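Local coordinates for protein L-lysine 6-monooxygenase involved in desferrioxamine biosynthesis (Erwinia amylovora CFBP1430, PDB 5O8P) that probably uses FAD and NADPH to N-hydroxylate one amine of cadaverine, a step in the biosynthesis of the siderophore desferrioxamine, at residues Leu57-Met62 against Pro394-Ala399; Leu23-Glu28 against Ala63-Leu68; Ser194-Gly199 against Asn223-Ala228. One frame throughout, in Å; residues are numbered along the deposited sequence.

Interaction 1 of 3, residues Leu57-Met62 against Pro394-Ala399; sequences LQTPFM and PDLGMA. With FAD (flavin-adenine dinucleotide), chain C.
Leu396 meets Leu57 and Thr59 beside the pyrimidine part of the FAD isoalloxazine, so that two loops far apart in sequence hold the same ring. The tight part is the flavin side, where each loop gives one backbone N-H. Leu396 N bonds to FAD O2 at 2.8 Å in a nearly straight line (170°), and Gln58 N bonds to FAD O4 at 3.1 Å; the two flavin carbonyls are thus fixed from separate loops. Carbon atoms press on the same oxygens: Leu57 CD2 lies 3.2 Å from FAD O4, and Leu396 CG, anti to its own carbonyl carbon (chi1 -67°), 3.5 Å from FAD O2. Directly between the loops the apolar packing is light, with Thr59 CG2 4.3 Å from Leu396 CB and Leu57 CD2 4.4 Å from Leu396 CD1. The polar side is loose. Thr59 OG1 and Asp395 OD1 are 3.8 Å apart without a hydrogen bond, and Asp395 is partly exposed. Its OD1 instead accepts from Gly397 N at 2.7 Å, closing an Asx turn, with the donor above the carboxylate plane. Thr59 OG1 has a weak bond to Tyr91 of the second subunit. Around the contact, Leu396 rests on Phe19 of helix 18-27 and on Tyr103 of helix 100-113, Leu57 packs on Leu98 of strand 97-99, and after the 3-10 segment 396-397, Met398 takes the N-cap position of helix 399-410.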
# COMPACT_ATOMS: atom_id res chain seq x y z
N LEU B 57 7.08 -8.34 14.47
CA LEU B 57 8.50 -8.26 14.16
C LEU B 57 8.75 -7.26 13.03
O LEU B 57 7.86 -7.00 12.20
CB LEU B 57 9.05 -9.61 13.74
CG LEU B 57 8.97 -10.81 14.68
CD1 LEU B 57 9.38 -12.06 13.93
CD2 LEU B 57 9.85 -10.60 15.88
N GLN B 58 9.97 -6.74 12.99
CA GLN B 58 10.36 -5.73 12.00
C GLN B 58 11.03 -6.37 10.79
O GLN B 58 11.72 -5.70 10.02
CB GLN B 58 11.31 -4.72 12.66
CG GLN B 58 10.75 -3.98 13.86
CD GLN B 58 9.36 -3.42 13.61
OE1 GLN B 58 9.19 -2.36 13.02
NE2 GLN B 58 8.35 -4.17 14.03
N THR B 59 10.78 -7.66 10.60
CA THR B 59 11.64 -8.53 9.84
C THR B 59 10.75 -9.64 9.25
O THR B 59 9.91 -10.23 9.97
CB THR B 59 12.75 -9.05 10.80
OG1 THR B 59 14.00 -8.99 10.13
CG2 THR B 59 12.49 -10.47 11.39
N PRO B 60 10.87 -9.91 7.93
CA PRO B 60 9.99 -10.91 7.31
C PRO B 60 10.20 -12.31 7.87
O PRO B 60 11.28 -12.58 8.42
CB PRO B 60 10.40 -10.89 5.84
CG PRO B 60 11.09 -9.58 5.67
CD PRO B 60 11.82 -9.36 6.96
N PHE B 61 9.20 -13.17 7.75
CA PHE B 61 9.24 -14.48 8.42
C PHE B 61 10.37 -15.42 7.99
O PHE B 61 10.71 -16.31 8.75
CB PHE B 61 7.90 -15.21 8.33
CG PHE B 61 7.50 -15.64 6.94
CD1 PHE B 61 8.05 -16.77 6.35
CD2 PHE B 61 6.55 -14.91 6.23
CE1 PHE B 61 7.67 -17.16 5.08
CE2 PHE B 61 6.16 -15.30 4.96
CZ PHE B 61 6.72 -16.43 4.39
N MET B 62 10.94 -15.24 6.81
CA MET B 62 12.13 -15.99 6.39
C MET B 62 13.32 -15.78 7.32
O MET B 62 14.24 -16.58 7.34
CB MET B 62 12.56 -15.62 4.96
CG MET B 62 11.55 -15.98 3.88
SD MET B 62 10.25 -14.74 3.69
CE MET B 62 11.10 -13.52 2.67
N PRO B 394 22.25 -6.97 15.96
CA PRO B 394 20.99 -7.43 16.58
C PRO B 394 19.91 -7.95 15.62
O PRO B 394 18.83 -8.34 16.08
CB PRO B 394 20.48 -6.17 17.32
CG PRO B 394 21.41 -5.05 17.01
CD PRO B 394 22.32 -5.50 15.91
N ASP B 395 20.17 -7.96 14.31
CA ASP B 395 19.20 -8.34 13.28
C ASP B 395 18.98 -9.85 13.32
O ASP B 395 19.93 -10.62 13.15
CB ASP B 395 19.76 -7.89 11.90
CG ASP B 395 18.68 -7.79 10.81
OD1 ASP B 395 17.66 -8.50 10.86
OD2 ASP B 395 18.87 -7.00 9.86
N LEU B 396 17.74 -10.28 13.53
CA LEU B 396 17.35 -11.68 13.34
C LEU B 396 17.62 -12.15 11.90
O LEU B 396 17.89 -13.33 11.68
CB LEU B 396 15.88 -11.91 13.68
CG LEU B 396 15.44 -11.76 15.14
CD1 LEU B 396 13.95 -12.03 15.28
CD2 LEU B 396 16.24 -12.67 16.05
N GLY B 397 17.54 -11.22 10.95
CA GLY B 397 17.85 -11.47 9.55
C GLY B 397 19.26 -11.90 9.23
O GLY B 397 19.48 -12.51 8.19
N MET B 398 20.23 -11.60 10.10
CA MET B 398 21.60 -12.08 9.91
C MET B 398 22.04 -13.12 10.94
O MET B 398 23.24 -13.36 11.13
CB MET B 398 22.56 -10.89 9.85
CG MET B 398 22.32 -10.02 8.62
SD MET B 398 22.62 -10.86 7.04
CE MET B 398 24.42 -10.76 6.91
N ALA B 399 21.05 -13.77 11.56
CA ALA B 399 21.29 -14.79 12.57
C ALA B 399 21.77 -16.06 11.90
O ALA B 399 22.76 -16.65 12.33
CB ALA B 399 20.03 -15.06 13.37
PA FAD C . 18.32 -12.87 24.67
O1A FAD C . 16.82 -12.90 24.84
O2A FAD C . 19.12 -11.78 25.35
O5B FAD C . 18.84 -14.32 25.15
C5B FAD C . 19.81 -14.49 26.18
C4B FAD C . 19.52 -15.68 27.08
O4B FAD C . 20.71 -16.05 27.79
C3B FAD C . 18.46 -15.38 28.14
O3B FAD C . 17.51 -16.45 28.16
C2B FAD C . 19.26 -15.23 29.44
O2B FAD C . 18.55 -15.64 30.61
C1B FAD C . 20.44 -16.15 29.19
N9A FAD C . 21.64 -15.92 30.04
C8A FAD C . 22.31 -14.77 30.27
N7A FAD C . 23.36 -14.99 31.10
C5A FAD C . 23.38 -16.30 31.41
C6A FAD C . 24.21 -17.22 32.24
N6A FAD C . 25.28 -16.76 32.94
N1A FAD C . 23.87 -18.53 32.28
C2A FAD C . 22.81 -19.02 31.60
N3A FAD C . 22.01 -18.24 30.84
C4A FAD C . 22.24 -16.90 30.71
N1 FAD C . 15.36 -7.84 16.23
C2 FAD C . 14.84 -8.16 15.01
O2 FAD C . 15.64 -8.46 14.10
N3 FAD C . 13.52 -8.16 14.76
C4 FAD C . 12.61 -7.84 15.71
O4 FAD C . 11.39 -7.85 15.46
C4X FAD C . 13.09 -7.48 17.07
N5 FAD C . 12.24 -7.15 18.06
C5X FAD C . 12.71 -6.82 19.29
C6 FAD C . 11.78 -6.49 20.28
C7 FAD C . 12.19 -6.15 21.56
C7M FAD C . 11.17 -5.79 22.61
C8 FAD C . 13.65 -6.13 21.88
C8M FAD C . 14.12 -5.76 23.26
C9 FAD C . 14.59 -6.46 20.90
C9A FAD C . 14.19 -6.81 19.59
N10 FAD C . 15.11 -7.16 18.55
C10 FAD C . 14.57 -7.49 17.28
C1' FAD C . 16.59 -7.19 18.73
C2' FAD C . 17.12 -8.61 19.08
O2' FAD C . 16.53 -9.59 18.20
C3' FAD C . 16.88 -9.01 20.54
O3' FAD C . 17.55 -8.10 21.43
C4' FAD C . 17.35 -10.44 20.86
O4' FAD C . 16.60 -10.95 21.97
C5' FAD C . 18.84 -10.51 21.20
O5' FAD C . 19.31 -11.84 20.97
P FAD C . 19.93 -12.71 22.16
O1P FAD C . 20.27 -14.08 21.61
O2P FAD C . 21.02 -11.83 22.71
O3P FAD C . 18.58 -12.80 23.06

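Interaction 2 of 3, residues Leu23-Glu28 against Ala63-Leu68; sequences LACLSE and ADLVTL
Val66, packed against Cys25 and Leu26, shares with Thr67 the grip on Asp64 OD1: this one oxygen accepts from Val66 N at 3.1 Å and from Thr67 N at 2.7 Å. Val66 N comes from above the carboxylate plane and closes an Asx turn; Thr67 N, three residues on, uses the syn lone pair and makes it an Asx motif. Asp64 OD2 takes Thr67 OG1 at 2.7 Å and, beyond the segment, Leu77 N, which fixes the rotation of the buried carboxylate. The turn held in this way presents Leu65 and Val66 to the C-terminal part of helix 18-27. Val66 CG1, anti to its carbonyl carbon (chi1 -65°), touches Cys25 CB at 3.4 Å and Leu26 CD2 at 3.8 Å; the side chains of Leu26 and Val66 run past each other in opposite directions. Beside them, Leu65 CD1 lies 4.0 Å from Cys25 SG. Leu65 also rests on Ala110 of helix 100-113, and Leu26 on Asn403 of helix 399-410. This is plain apolar packing of the loop after strand 56-57 on the helix that follows strand 8-14 of the FAD-side sheet. No hydrogen bond joins the two segments: the carboxylate of Asp64 takes up the N-H groups of Val66 and Thr67, while Leu65 N bonds to Tyr106 OH of helix 100-113, and four donors around Asp64 would probably favour its ionised form.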
# COMPACT_ATOMS: atom_id res chain seq x y z
N LEU B 23 21.27 -21.34 16.27
CA LEU B 23 22.44 -22.24 16.20
C LEU B 23 22.07 -23.67 16.58
O LEU B 23 22.54 -24.62 15.96
CB LEU B 23 23.57 -21.74 17.10
CG LEU B 23 24.93 -22.43 16.98
CD1 LEU B 23 25.37 -22.58 15.54
CD2 LEU B 23 25.98 -21.67 17.77
N ALA B 24 21.22 -23.81 17.60
CA ALA B 24 20.79 -25.11 18.07
C ALA B 24 20.00 -25.88 17.02
O ALA B 24 20.27 -27.07 16.82
CB ALA B 24 19.98 -24.98 19.35
N CYS B 25 19.05 -25.22 16.36
CA CYS B 25 18.29 -25.88 15.30
C CYS B 25 19.18 -26.23 14.11
O CYS B 25 18.99 -27.25 13.46
CB CYS B 25 17.17 -25.00 14.79
SG CYS B 25 15.99 -24.43 16.02
N LEU B 26 20.13 -25.37 13.81
CA LEU B 26 21.03 -25.60 12.70
C LEU B 26 22.03 -26.69 13.02
O LEU B 26 22.38 -27.45 12.13
CB LEU B 26 21.72 -24.31 12.26
CG LEU B 26 20.80 -23.29 11.60
CD1 LEU B 26 21.55 -21.99 11.33
CD2 LEU B 26 20.21 -23.83 10.31
N SER B 27 22.50 -26.77 14.28
CA SER B 27 23.51 -27.77 14.67
C SER B 27 22.97 -29.17 14.93
O SER B 27 23.69 -30.13 14.71
CB SER B 27 24.34 -27.31 15.88
OG SER B 27 23.56 -26.89 16.96
N GLU B 28 21.72 -29.30 15.39
CA GLU B 28 21.15 -30.62 15.73
C GLU B 28 21.36 -31.72 14.67
O GLU B 28 21.88 -32.78 15.00
CB GLU B 28 19.67 -30.55 16.11
CG GLU B 28 19.23 -31.66 17.07
CD GLU B 28 17.74 -31.70 17.37
OE1 GLU B 28 16.95 -31.31 16.47
OE2 GLU B 28 17.34 -32.13 18.49
N ALA B 63 13.33 -14.68 8.08
CA ALA B 63 14.27 -14.52 9.19
C ALA B 63 13.65 -15.15 10.45
O ALA B 63 13.28 -14.48 11.42
CB ALA B 63 14.61 -13.06 9.42
N ASP B 64 13.56 -16.47 10.38
CA ASP B 64 13.16 -17.32 11.46
C ASP B 64 14.47 -17.96 11.98
O ASP B 64 15.53 -17.35 11.85
CB ASP B 64 12.11 -18.34 10.97
CG ASP B 64 12.63 -19.29 9.86
OD1 ASP B 64 13.84 -19.30 9.56
OD2 ASP B 64 11.81 -20.03 9.28
N LEU B 65 14.43 -19.16 12.53
CA LEU B 65 15.61 -19.72 13.19
C LEU B 65 16.62 -20.33 12.20
O LEU B 65 17.82 -20.43 12.51
CB LEU B 65 15.16 -20.75 14.22
CG LEU B 65 14.29 -20.18 15.35
CD1 LEU B 65 13.49 -21.26 16.06
CD2 LEU B 65 15.16 -19.43 16.35
N VAL B 66 16.13 -20.70 11.02
CA VAL B 66 16.82 -21.61 10.09
C VAL B 66 16.74 -21.30 8.58
O VAL B 66 17.71 -21.56 7.86
CB VAL B 66 16.33 -23.06 10.30
CG1 VAL B 66 16.72 -23.56 11.69
CG2 VAL B 66 14.83 -23.19 10.10
N THR B 67 15.60 -20.79 8.11
CA THR B 67 15.31 -20.67 6.67
C THR B 67 16.42 -20.00 5.81
O THR B 67 16.63 -20.42 4.68
CB THR B 67 13.93 -20.00 6.42
OG1 THR B 67 12.88 -20.82 6.93
CG2 THR B 67 13.65 -19.82 4.96
N LEU B 68 17.12 -18.99 6.31
CA LEU B 68 18.15 -18.32 5.48
C LEU B 68 19.42 -19.14 5.33
O LEU B 68 20.27 -18.82 4.51
CB LEU B 68 18.46 -16.91 5.98
CG LEU B 68 17.30 -15.90 5.86
CD1 LEU B 68 17.70 -14.53 6.39
CD2 LEU B 68 16.75 -15.78 4.46

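Interaction 3 of 3, residues Ser194-Gly199 against Asn223-Ala228; sequences SITVLG and NWITRA
Asn223 N gives to Ile195 O at 2.8 Å at the start of a pair of parallel strands, the first and second strands of a right-handed beta-alpha-beta unit in which helix 202-213 makes the crossover. The unit belongs to the five-stranded parallel sheet of a Rossmann-type NADP-binding domain, and Gly199 fits the first glycine of a GxGxxA pattern. From there donors and acceptors of the two strands pair in turn: Asn223 O accepts Val197 N at 2.9 Å, Val197 O accepts Ile225 N at 3.0 Å, and Ile225 O accepts Gly199 N, also at 3.0 Å. On its other edge strand 194-198 bonds to strand 335-338, so it lies inside the sheet. On the face that carries Thr196 and Asn223, Asn223 ND2 reaches Thr196 OG1 only weakly, at 3.3 Å. The stronger partners lie elsewhere: Thr196 OG1 bonds to Thr333 OG1, Asn223 OD1 accepts from Asn298 ND2, and Asn223 ND2 gives to Gln221 OE1. Further along this face Ile225 CD1 lies 4.0 Å from Thr196 CG2. The face with Val197 and Trp224 is turned to helix 202-213, where Val197 packs on Ala204 and Ile207, and Trp224 stacks on Tyr208. Just past the strand, Thr226 OG1 accepts from Ala228 N in an ST turn, and Arg227, an NADP(+)-binding residue of this enzyme although no NADP(+) is bound to this chain, forms a salt bridge with Glu304. Trp224 CG stands anti to the backbone N (chi1 -166°), and chi2 of -8° turns the ring so that NE1 meets Gly199 O at 2.7 Å; the carbonyl oxygen lies near the ring plane and faces the nitrogen almost head-on, with a C=O...N angle of 175°.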
# COMPACT_ATOMS: atom_id res chain seq x y z
N SER B 194 -0.35 11.59 34.69
CA SER B 194 0.56 11.87 33.58
C SER B 194 1.56 10.73 33.40
O SER B 194 2.02 10.15 34.38
CB SER B 194 1.31 13.19 33.81
OG SER B 194 1.97 13.19 35.06
N ILE B 195 1.87 10.41 32.14
CA ILE B 195 2.86 9.39 31.80
C ILE B 195 3.83 10.02 30.81
O ILE B 195 3.40 10.79 29.95
CB ILE B 195 2.22 8.16 31.12
CG1 ILE B 195 1.12 7.57 32.01
CG2 ILE B 195 3.27 7.12 30.75
CD1 ILE B 195 0.27 6.52 31.32
N THR B 196 5.11 9.70 30.92
CA THR B 196 6.11 10.20 29.99
C THR B 196 6.99 9.07 29.48
O THR B 196 7.71 8.44 30.24
CB THR B 196 7.00 11.27 30.65
OG1 THR B 196 6.19 12.39 31.01
CG2 THR B 196 8.12 11.74 29.70
N VAL B 197 6.93 8.82 28.18
CA VAL B 197 7.84 7.88 27.56
C VAL B 197 9.13 8.62 27.20
O VAL B 197 9.12 9.61 26.49
CB VAL B 197 7.22 7.24 26.31
CG1 VAL B 197 8.20 6.25 25.69
CG2 VAL B 197 5.92 6.54 26.68
N LEU B 198 10.25 8.11 27.70
CA LEU B 198 11.55 8.71 27.49
C LEU B 198 12.38 7.74 26.63
O LEU B 198 12.58 6.60 27.01
CB LEU B 198 12.16 8.97 28.86
CG LEU B 198 13.17 10.11 28.92
CD1 LEU B 198 13.12 10.77 30.28
CD2 LEU B 198 14.58 9.60 28.62
N GLY B 199 12.82 8.19 25.45
CA GLY B 199 13.54 7.34 24.49
C GLY B 199 12.98 7.40 23.07
O GLY B 199 11.82 7.74 22.89
N ASN B 223 3.19 12.10 27.43
CA ASN B 223 4.35 12.82 26.91
C ASN B 223 5.35 11.87 26.29
O ASN B 223 5.35 10.67 26.57
CB ASN B 223 4.98 13.63 28.03
CG ASN B 223 3.98 14.58 28.66
OD1 ASN B 223 3.16 15.18 27.98
ND2 ASN B 223 4.05 14.71 29.97
N TRP B 224 6.18 12.41 25.40
CA TRP B 224 7.25 11.66 24.76
C TRP B 224 8.44 12.59 24.60
O TRP B 224 8.35 13.59 23.91
CB TRP B 224 6.81 11.17 23.38
CG TRP B 224 7.68 10.11 22.75
CD1 TRP B 224 8.89 9.64 23.18
CD2 TRP B 224 7.41 9.43 21.52
NE1 TRP B 224 9.35 8.67 22.34
CE2 TRP B 224 8.47 8.53 21.30
CE3 TRP B 224 6.37 9.49 20.59
CZ2 TRP B 224 8.53 7.69 20.18
CZ3 TRP B 224 6.42 8.66 19.47
CH2 TRP B 224 7.50 7.77 19.28
N ILE B 225 9.54 12.27 25.26
CA ILE B 225 10.75 13.08 25.19
C ILE B 225 11.84 12.19 24.66
O ILE B 225 11.94 11.06 25.08
CB ILE B 225 11.12 13.62 26.58
CG1 ILE B 225 9.99 14.52 27.09
CG2 ILE B 225 12.47 14.34 26.54
CD1 ILE B 225 10.17 15.02 28.51
N THR B 226 12.65 12.70 23.74
CA THR B 226 13.77 11.93 23.18
C THR B 226 15.01 12.79 22.99
O THR B 226 14.91 14.00 22.75
CB THR B 226 13.40 11.25 21.83
OG1 THR B 226 14.57 10.66 21.27
CG2 THR B 226 12.81 12.26 20.83
N ARG B 227 16.18 12.17 23.13
CA ARG B 227 17.46 12.84 22.82
C ARG B 227 17.66 12.95 21.31
O ARG B 227 18.34 13.86 20.84
CB ARG B 227 18.65 12.10 23.45
CG ARG B 227 19.97 12.88 23.36
CD ARG B 227 21.16 11.99 22.98
NE ARG B 227 21.52 11.09 24.08
CZ ARG B 227 22.36 11.38 25.07
NH1 ARG B 227 22.98 12.56 25.15
NH2 ARG B 227 22.59 10.47 26.02
N ALA B 228 17.06 12.02 20.56
CA ALA B 228 17.16 11.99 19.10
C ALA B 228 16.71 13.31 18.49
O ALA B 228 15.79 13.96 19.01
CB ALA B 228 16.32 10.85 18.54

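In the fold
All three contacts are buried, but they serve different parts of the enzyme. Interactions 1 and 2 adjoin: residues 57-62 and 63-68 follow one another in a single loop, Ala63 and Leu68 pack on Gly397, and both contacts border the second subunit. Their segments meet through apolar side chains without a direct hydrogen bond, yet interaction 1 spends backbone N-H groups on the flavin, whereas interaction 2 spends them on a carboxylate within its own turn. Interaction 3, its centre about 27 Å from that of interaction 1 and 37 Å from that of interaction 2, lies in the separate NADP-binding sheet, and there backbone hydrogen bonds carry the join.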